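Local coordinates for putative two-component sensor histidine kinase protein (Sinorhizobium meliloti, PDB 3HCY), which probably acts as a sensor histidine kinase, passing phosphate from ATP to a protein histidine, and contributes here its GAF domain, at residues V86-L98 against K107-A119. Numbering follows the deposited sequence.
Sequences VGEGIAALGFFPL and KFMTYYDRPHRFA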
ATOM      1  N   VAL A  86      -7.677  25.129 -11.815  1.00 16.07           N
ATOM      2  CA  VAL A  86      -7.448  26.321 -11.061  1.00 14.25           C
ATOM      3  C   VAL A  86      -8.735  26.772 -10.349  1.00 15.03           C
ATOM      4  O   VAL A  86      -8.715  27.083  -9.176  1.00 15.18           O
ATOM      5  CB  VAL A  86      -6.689  27.462 -11.901  1.00 13.50           C
ATOM      6  CG1 VAL A  86      -6.588  28.683 -11.130  1.00 10.31           C
ATOM      7  CG2 VAL A  86      -5.382  26.976 -12.478  1.00  6.66           C
ATOM      8  N   GLY A  87      -9.878  26.709 -10.993  1.00 15.14           N
ATOM      9  CA  GLY A  87     -11.079  27.118 -10.291  1.00 15.14           C
ATOM     10  C   GLY A  87     -11.405  26.263  -9.097  1.00 15.25           C
ATOM     11  O   GLY A  87     -12.082  26.726  -8.154  1.00 15.69           O
ATOM     12  N   GLU A  88     -10.948  25.012  -9.142  1.00 15.18           N
ATOM     13  CA  GLU A  88     -11.048  24.118  -7.980  1.00 15.86           C
ATOM     14  C   GLU A  88     -10.098  24.542  -6.890  1.00 15.73           C
ATOM     15  O   GLU A  88     -10.267  24.178  -5.731  1.00 16.65           O
ATOM     16  CB  GLU A  88     -10.754  22.660  -8.383  1.00 16.61           C
ATOM     17  CG  GLU A  88     -10.804  21.582  -7.252  1.00 17.80           C
ATOM     18  CD  GLU A  88     -12.156  21.433  -6.595  1.00 18.83           C
ATOM     19  OE1 GLU A  88     -13.138  21.766  -7.258  1.00 19.25           O
ATOM     20  OE2 GLU A  88     -12.240  21.005  -5.417  1.00 22.75           O
ATOM     21  N   GLY A  89      -9.100  25.336  -7.246  1.00 15.58           N
ATOM     22  CA  GLY A  89      -8.136  25.807  -6.268  1.00 15.19           C
ATOM     23  C   GLY A  89      -6.830  25.033  -6.247  1.00 15.03           C
ATOM     24  O   GLY A  89      -6.065  25.227  -5.311  1.00 14.90           O
ATOM     25  N   ILE A  90      -6.569  24.193  -7.267  1.00 14.81           N
ATOM     26  CA  ILE A  90      -5.375  23.314  -7.344  1.00 15.22           C
ATOM     27  C   ILE A  90      -4.263  23.935  -8.226  1.00 16.60           C
ATOM     28  O   ILE A  90      -4.565  24.487  -9.296  1.00 18.59           O
ATOM     29  CB  ILE A  90      -5.757  21.950  -7.985  1.00 14.81           C
ATOM     30  CG1 ILE A  90      -6.671  21.167  -7.051  1.00 14.33           C
ATOM     31  CG2 ILE A  90      -4.515  21.135  -8.466  1.00 12.37           C
ATOM     32  CD1 ILE A  90      -7.705  20.307  -7.812  1.00 12.26           C
ATOM     33  N   ALA A  91      -2.998  23.821  -7.790  1.00 16.73           N
ATOM     34  CA  ALA A  91      -1.818  24.387  -8.468  1.00 16.34           C
ATOM     35  C   ALA A  91      -0.864  23.285  -9.017  1.00 17.15           C
ATOM     36  O   ALA A  91      -0.047  23.522  -9.917  1.00 17.29           O
ATOM     37  CB  ALA A  91      -1.047  25.296  -7.468  1.00 15.47           C
ATOM     38  N   ALA A  92      -0.916  22.093  -8.438  1.00 17.67           N
ATOM     39  CA  ALA A  92       0.041  21.091  -8.780  1.00 18.50           C
ATOM     40  C   ALA A  92      -0.624  19.734  -8.647  1.00 19.44           C
ATOM     41  O   ALA A  92      -1.528  19.557  -7.830  1.00 19.67           O
ATOM     42  CB  ALA A  92       1.255  21.211  -7.892  1.00 18.77           C
ATOM     43  N   LEU A  93      -0.221  18.790  -9.495  1.00 20.26           N
ATOM     44  CA  LEU A  93      -0.801  17.462  -9.439  1.00 20.55           C
ATOM     45  C   LEU A  93       0.149  16.339  -9.889  1.00 20.99           C
ATOM     46  O   LEU A  93       1.082  16.514 -10.703  1.00 19.58           O
ATOM     47  CB  LEU A  93      -2.106  17.382 -10.248  1.00 20.86           C
ATOM     48  CG  LEU A  93      -2.884  18.573 -10.849  1.00 21.63           C
ATOM     49  CD1 LEU A  93      -2.052  19.371 -11.878  1.00 22.37           C
ATOM     50  CD2 LEU A  93      -4.179  18.046 -11.490  1.00 18.34           C
ATOM     51  N   GLY A  94      -0.144  15.167  -9.335  1.00 22.13           N
ATOM     52  CA  GLY A  94       0.636  13.961  -9.562  1.00 23.27           C
ATOM     53  C   GLY A  94      -0.291  12.853  -9.990  1.00 23.95           C
ATOM     54  O   GLY A  94      -1.271  12.557  -9.300  1.00 24.73           O
ATOM     55  N   PHE A  95       0.027  12.257 -11.129  1.00 24.15           N
ATOM     56  CA  PHE A  95      -0.714  11.124 -11.643  1.00 25.08           C
ATOM     57  C   PHE A  95       0.105   9.831 -11.562  1.00 23.73           C
ATOM     58  O   PHE A  95       1.140   9.725 -12.174  1.00 23.24           O
ATOM     59  CB  PHE A  95      -1.041  11.300 -13.122  1.00 26.07           C
ATOM     60  CG  PHE A  95      -1.702  12.600 -13.487  1.00 29.27           C
ATOM     61  CD1 PHE A  95      -3.035  12.613 -13.898  1.00 31.36           C
ATOM     62  CD2 PHE A  95      -0.966  13.792 -13.540  1.00 31.21           C
ATOM     63  CE1 PHE A  95      -3.637  13.786 -14.295  1.00 30.87           C
ATOM     64  CE2 PHE A  95      -1.568  14.981 -13.939  1.00 30.11           C
ATOM     65  CZ  PHE A  95      -2.895  14.976 -14.311  1.00 30.65           C
ATOM     66  N   PHE A  96      -0.404   8.846 -10.847  1.00 22.87           N
ATOM     67  CA  PHE A  96       0.261   7.587 -10.688  1.00 22.65           C
ATOM     68  C   PHE A  96      -0.687   6.515 -11.166  1.00 22.65           C
ATOM     69  O   PHE A  96      -1.753   6.360 -10.601  1.00 22.04           O
ATOM     70  CB  PHE A  96       0.610   7.357  -9.233  1.00 22.64           C
ATOM     71  CG  PHE A  96       1.286   8.524  -8.600  1.00 23.61           C
ATOM     72  CD1 PHE A  96       2.661   8.646  -8.648  1.00 23.98           C
ATOM     73  CD2 PHE A  96       0.534   9.542  -8.006  1.00 23.65           C
ATOM     74  CE1 PHE A  96       3.274   9.737  -8.093  1.00 22.68           C
ATOM     75  CE2 PHE A  96       1.143  10.648  -7.437  1.00 23.02           C
ATOM     76  CZ  PHE A  96       2.509  10.746  -7.485  1.00 22.94           C
ATOM     77  N   PRO A  97      -0.308   5.810 -12.234  1.00 23.04           N
ATOM     78  CA  PRO A  97      -1.074   4.799 -12.889  1.00 23.78           C
ATOM     79  C   PRO A  97      -1.406   3.638 -11.995  1.00 24.71           C
ATOM     80  O   PRO A  97      -0.570   3.240 -11.232  1.00 24.62           O
ATOM     81  CB  PRO A  97      -0.115   4.283 -13.983  1.00 24.27           C
ATOM     82  CG  PRO A  97       0.959   5.242 -14.124  1.00 23.22           C
ATOM     83  CD  PRO A  97       0.850   6.246 -13.046  1.00 23.28           C
ATOM     84  N   LEU A  98      -2.604   3.089 -12.112  1.00 25.96           N
ATOM     85  CA  LEU A  98      -2.953   1.851 -11.431  1.00 27.23           C
ATOM     86  C   LEU A  98      -3.035   0.774 -12.465  1.00 28.73           C
ATOM     87  O   LEU A  98      -3.800   0.886 -13.421  1.00 28.95           O
ATOM     88  CB  LEU A  98      -4.293   1.935 -10.726  1.00 26.56           C
ATOM     89  CG  LEU A  98      -4.252   2.882  -9.548  1.00 26.06           C
ATOM     90  CD1 LEU A  98      -5.585   2.859  -8.794  1.00 23.92           C
ATOM     91  CD2 LEU A  98      -3.062   2.518  -8.664  1.00 25.35           C
ATOM     92  N   LYS A 107      -6.076   5.299 -12.013  1.00 21.73           N
ATOM     93  CA  LYS A 107      -5.019   6.205 -11.621  1.00 22.95           C
ATOM     94  C   LYS A 107      -5.360   6.709 -10.237  1.00 22.63           C
ATOM     95  O   LYS A 107      -6.517   6.623  -9.827  1.00 22.16           O
ATOM     96  CB  LYS A 107      -4.875   7.371 -12.637  1.00 23.67           C
ATOM     97  CG  LYS A 107      -5.998   8.532 -12.639  1.00 26.79           C
ATOM     98  CD  LYS A 107      -5.819   9.461 -13.927  1.00 29.99           C
ATOM     99  CE  LYS A 107      -6.443  10.884 -13.870  1.00 29.89           C
ATOM    100  NZ  LYS A 107      -6.075  11.689 -15.132  1.00 29.33           N
ATOM    101  N   PHE A 108      -4.352   7.192  -9.520  1.00 22.71           N
ATOM    102  CA  PHE A 108      -4.618   7.926  -8.298  1.00 24.05           C
ATOM    103  C   PHE A 108      -3.777   9.186  -8.318  1.00 23.17           C
ATOM    104  O   PHE A 108      -2.712   9.216  -8.937  1.00 22.95           O
ATOM    105  CB  PHE A 108      -4.452   7.062  -7.001  1.00 25.31           C
ATOM    106  CG  PHE A 108      -3.162   7.303  -6.232  1.00 27.14           C
ATOM    107  CD1 PHE A 108      -3.026   8.387  -5.415  1.00 30.78           C
ATOM    108  CD2 PHE A 108      -2.114   6.434  -6.329  1.00 28.26           C
ATOM    109  CE1 PHE A 108      -1.848   8.604  -4.727  1.00 31.59           C
ATOM    110  CE2 PHE A 108      -0.944   6.650  -5.658  1.00 28.99           C
ATOM    111  CZ  PHE A 108      -0.803   7.733  -4.874  1.00 30.00           C
ATOM    112  N   MET A 109      -4.316  10.229  -7.691  1.00 22.01           N
ATOM    113  CA  MET A 109      -3.872  11.586  -7.931  1.00 21.26           C
ATOM    114  C   MET A 109      -3.559  12.185  -6.576  1.00 20.85           C
ATOM    115  O   MET A 109      -4.308  11.978  -5.588  1.00 20.15           O
ATOM    116  CB  MET A 109      -4.960  12.468  -8.635  1.00 21.31           C
ATOM    117  CG  MET A 109      -5.623  11.957  -9.943  1.00 18.19           C
ATOM    118  SD  MET A 109      -4.543  12.130 -11.307  1.00 12.50           S
ATOM    119  CE  MET A 109      -3.873  13.744 -10.961  1.00 15.71           C
ATOM    120  N   THR A 110      -2.465  12.936  -6.550  1.00 20.10           N
ATOM    121  CA  THR A 110      -2.180  13.816  -5.442  1.00 20.08           C
ATOM    122  C   THR A 110      -2.308  15.211  -6.006  1.00 20.11           C
ATOM    123  O   THR A 110      -1.888  15.456  -7.115  1.00 20.21           O
ATOM    124  CB  THR A 110      -0.769  13.637  -4.985  1.00 20.03           C
ATOM    125  OG1 THR A 110       0.063  13.719  -6.149  1.00 21.42           O
ATOM    126  CG2 THR A 110      -0.595  12.300  -4.301  1.00 15.94           C
ATOM    127  N   TYR A 111      -2.899  16.103  -5.237  1.00 20.45           N
ATOM    128  CA  TYR A 111      -3.139  17.479  -5.638  1.00 20.79           C
ATOM    129  C   TYR A 111      -2.455  18.370  -4.602  1.00 21.16           C
ATOM    130  O   TYR A 111      -2.397  18.019  -3.410  1.00 20.99           O
ATOM    131  CB  TYR A 111      -4.635  17.777  -5.643  1.00 20.46           C
ATOM    132  CG  TYR A 111      -5.455  16.876  -6.527  1.00 22.23           C
ATOM    133  CD1 TYR A 111      -5.516  17.078  -7.898  1.00 23.99           C
ATOM    134  CD2 TYR A 111      -6.212  15.826  -6.000  1.00 25.16           C
ATOM    135  CE1 TYR A 111      -6.296  16.252  -8.735  1.00 25.00           C
ATOM    136  CE2 TYR A 111      -6.998  14.996  -6.841  1.00 24.32           C
ATOM    137  CZ  TYR A 111      -7.027  15.230  -8.187  1.00 24.48           C
ATOM    138  OH  TYR A 111      -7.749  14.438  -9.022  1.00 27.48           O
ATOM    139  N   TYR A 112      -1.924  19.495  -5.052  1.00 21.75           N
ATOM    140  CA  TYR A 112      -1.343  20.483  -4.156  1.00 23.01           C
ATOM    141  C   TYR A 112      -1.900  21.848  -4.517  1.00 24.00           C
ATOM    142  O   TYR A 112      -1.882  22.230  -5.702  1.00 24.41           O
ATOM    143  CB  TYR A 112       0.169  20.517  -4.294  1.00 23.02           C
ATOM    144  CG  TYR A 112       0.843  19.240  -3.856  1.00 24.59           C
ATOM    145  CD1 TYR A 112       1.438  19.138  -2.605  1.00 24.55           C
ATOM    146  CD2 TYR A 112       0.900  18.136  -4.706  1.00 26.05           C
ATOM    147  CE1 TYR A 112       2.082  17.999  -2.219  1.00 25.89           C
ATOM    148  CE2 TYR A 112       1.522  16.975  -4.311  1.00 27.51           C
ATOM    149  CZ  TYR A 112       2.117  16.911  -3.070  1.00 28.52           C
ATOM    150  OH  TYR A 112       2.737  15.727  -2.678  1.00 33.59           O
ATOM    151  N   ASP A 113      -2.398  22.566  -3.509  1.00 24.48           N
ATOM    152  CA  ASP A 113      -3.028  23.871  -3.702  1.00 25.28           C
ATOM    153  C   ASP A 113      -2.017  25.007  -4.103  1.00 25.83           C
ATOM    154  O   ASP A 113      -2.416  26.093  -4.499  1.00 25.47           O
ATOM    155  CB  ASP A 113      -3.737  24.281  -2.406  1.00 25.48           C
ATOM    156  CG  ASP A 113      -4.858  23.363  -2.023  1.00 25.94           C
ATOM    157  OD1 ASP A 113      -5.425  22.770  -2.959  1.00 26.64           O
ATOM    158  OD2 ASP A 113      -5.166  23.271  -0.793  1.00 24.66           O
ATOM    159  N   ARG A 114      -0.723  24.785  -3.937  1.00 26.86           N
ATOM    160  CA  ARG A 114       0.296  25.730  -4.441  1.00 28.40           C
ATOM    161  C   ARG A 114       1.327  24.876  -5.172  1.00 28.56           C
ATOM    162  O   ARG A 114       1.370  23.648  -5.010  1.00 28.55           O
ATOM    163  CB  ARG A 114       0.941  26.603  -3.343  1.00 27.90           C
ATOM    164  CG  ARG A 114       1.775  25.810  -2.349  1.00 33.46           C
ATOM    165  CD  ARG A 114       2.367  26.631  -1.165  1.00 39.77           C
ATOM    166  NE  ARG A 114       3.216  25.872  -0.223  1.00 43.74           N
ATOM    167  CZ  ARG A 114       2.776  25.124   0.806  1.00 47.45           C
ATOM    168  NH1 ARG A 114       1.459  24.964   1.054  1.00 50.19           N
ATOM    169  NH2 ARG A 114       3.659  24.507   1.603  1.00 46.34           N
ATOM    170  N   PRO A 115       2.125  25.513  -6.031  1.00 29.09           N
ATOM    171  CA  PRO A 115       3.141  24.796  -6.788  1.00 28.97           C
ATOM    172  C   PRO A 115       3.965  23.830  -5.965  1.00 28.84           C
ATOM    173  O   PRO A 115       4.171  24.031  -4.771  1.00 27.44           O
ATOM    174  CB  PRO A 115       4.021  25.915  -7.309  1.00 28.67           C
ATOM    175  CG  PRO A 115       3.067  27.039  -7.547  1.00 28.64           C
ATOM    176  CD  PRO A 115       1.972  26.902  -6.513  1.00 29.05           C
ATOM    177  N   HIS A 116       4.446  22.795  -6.631  1.00 29.52           N
ATOM    178  CA  HIS A 116       5.112  21.726  -5.935  1.00 30.74           C
ATOM    179  C   HIS A 116       6.068  20.903  -6.842  1.00 31.60           C
ATOM    180  O   HIS A 116       5.650  20.312  -7.837  1.00 32.49           O
ATOM    181  CB  HIS A 116       4.029  20.842  -5.293  1.00 30.90           C
ATOM    182  CG  HIS A 116       4.570  19.706  -4.503  1.00 30.61           C
ATOM    183  ND1 HIS A 116       4.947  18.516  -5.091  1.00 32.56           N
ATOM    184  CD2 HIS A 116       4.784  19.562  -3.180  1.00 29.56           C
ATOM    185  CE1 HIS A 116       5.372  17.684  -4.158  1.00 31.39           C
ATOM    186  NE2 HIS A 116       5.288  18.296  -2.990  1.00 30.80           N
ATOM    187  N   ARG A 117       7.352  20.905  -6.495  1.00 31.97           N
ATOM    188  CA  ARG A 117       8.361  19.954  -7.018  1.00 32.96           C
ATOM    189  C   ARG A 117       8.318  18.556  -6.360  1.00 31.79           C
ATOM    190  O   ARG A 117       8.215  18.409  -5.149  1.00 30.31           O
ATOM    191  CB  ARG A 117       9.748  20.549  -6.811  1.00 33.70           C
ATOM    192  CG  ARG A 117      10.161  20.544  -5.312  1.00 38.83           C
ATOM    193  CD  ARG A 117       8.950  20.763  -4.234  1.00 44.05           C
ATOM    194  NE  ARG A 117       8.377  22.133  -4.226  1.00 47.72           N
ATOM    195  CZ  ARG A 117       7.346  22.563  -3.477  1.00 50.50           C
ATOM    196  NH1 ARG A 117       6.679  21.755  -2.647  1.00 51.97           N
ATOM    197  NH2 ARG A 117       6.963  23.835  -3.586  1.00 51.86           N
ATOM    198  N   PHE A 118       8.441  17.524  -7.154  1.00 31.59           N
ATOM    199  CA  PHE A 118       8.209  16.216  -6.599  1.00 32.39           C
ATOM    200  C   PHE A 118       9.518  15.553  -6.196  1.00 32.87           C
ATOM    201  O   PHE A 118      10.314  15.172  -7.041  1.00 33.32           O
ATOM    202  CB  PHE A 118       7.382  15.352  -7.555  1.00 32.03           C
ATOM    203  CG  PHE A 118       5.973  15.874  -7.776  1.00 31.70           C
ATOM    204  CD1 PHE A 118       5.747  17.060  -8.486  1.00 32.49           C
ATOM    205  CD2 PHE A 118       4.872  15.199  -7.261  1.00 29.12           C
ATOM    206  CE1 PHE A 118       4.443  17.523  -8.691  1.00 32.20           C
ATOM    207  CE2 PHE A 118       3.571  15.670  -7.467  1.00 28.09           C
ATOM    208  CZ  PHE A 118       3.348  16.799  -8.173  1.00 29.25           C
ATOM    209  N   ALA A 119       9.718  15.420  -4.885  1.00 33.53           N
ATOM    210  CA  ALA A 119      10.880  14.758  -4.309  1.00 33.46           C
ATOM    211  C   ALA A 119      10.853  13.274  -4.619  1.00 33.95           C
ATOM    212  O   ALA A 119       9.798  12.635  -4.570  1.00 34.06           O
ATOM    213  CB  ALA A 119      10.892  14.983  -2.838  1.00 33.44           C
TER
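Met109 folds its thioether over the Phe95 ring, on one face of the sheet formed by strands 92-98 and 107-112. Bends at chi2 (-76°) and chi3 (-42°) curl the flexible chain back over its neighbour, setting CE over the ring face, 3.3 Å from the Phe95 centroid, with SD oblique to the ring: a Met-aromatic contact. Lys107, extended beyond CG, lies alongside the same ring and brings CE to its edge. Further along this face, Leu93 CD2 meets the edge of the Tyr111 ring 3.9 Å from Tyr111 CE1, and Ile90 CD1 packs obliquely against the same ring, near Tyr111 CD1; the hydroxyl of Tyr111 bonds to Ser25. The two strands form an antiparallel hairpin within the five-stranded sheet of the GAF fold, 104-112 in the middle and 92-99 beside it.

On the other face, which helix 120-146 covers, Gly94, having no side chain, lets Thr110 OG1 and the Phe118 ring close over its CA. Next door the flat Phe96 and Phe108 rings lie nearly parallel, planes at 25°, but slid apart with centroids 5.1 Å apart, so that Phe96 CD2 sits over the rim of one Phe108 face. Thr110 OG1 lies in the Phe96 ring plane, at its edge. At the other end, Ala91 and Ala92 both pair with Tyr112 in a classic beta bulge, their amides sharing Tyr112 O. Small methyls suit the bulge, because chain 113-116 folds close over them: Ala91 CB nestles against Arg114 and Pro115 CD, while Ala92 CB touches both Tyr112 CB and His116 CB, each at 3.8 Å.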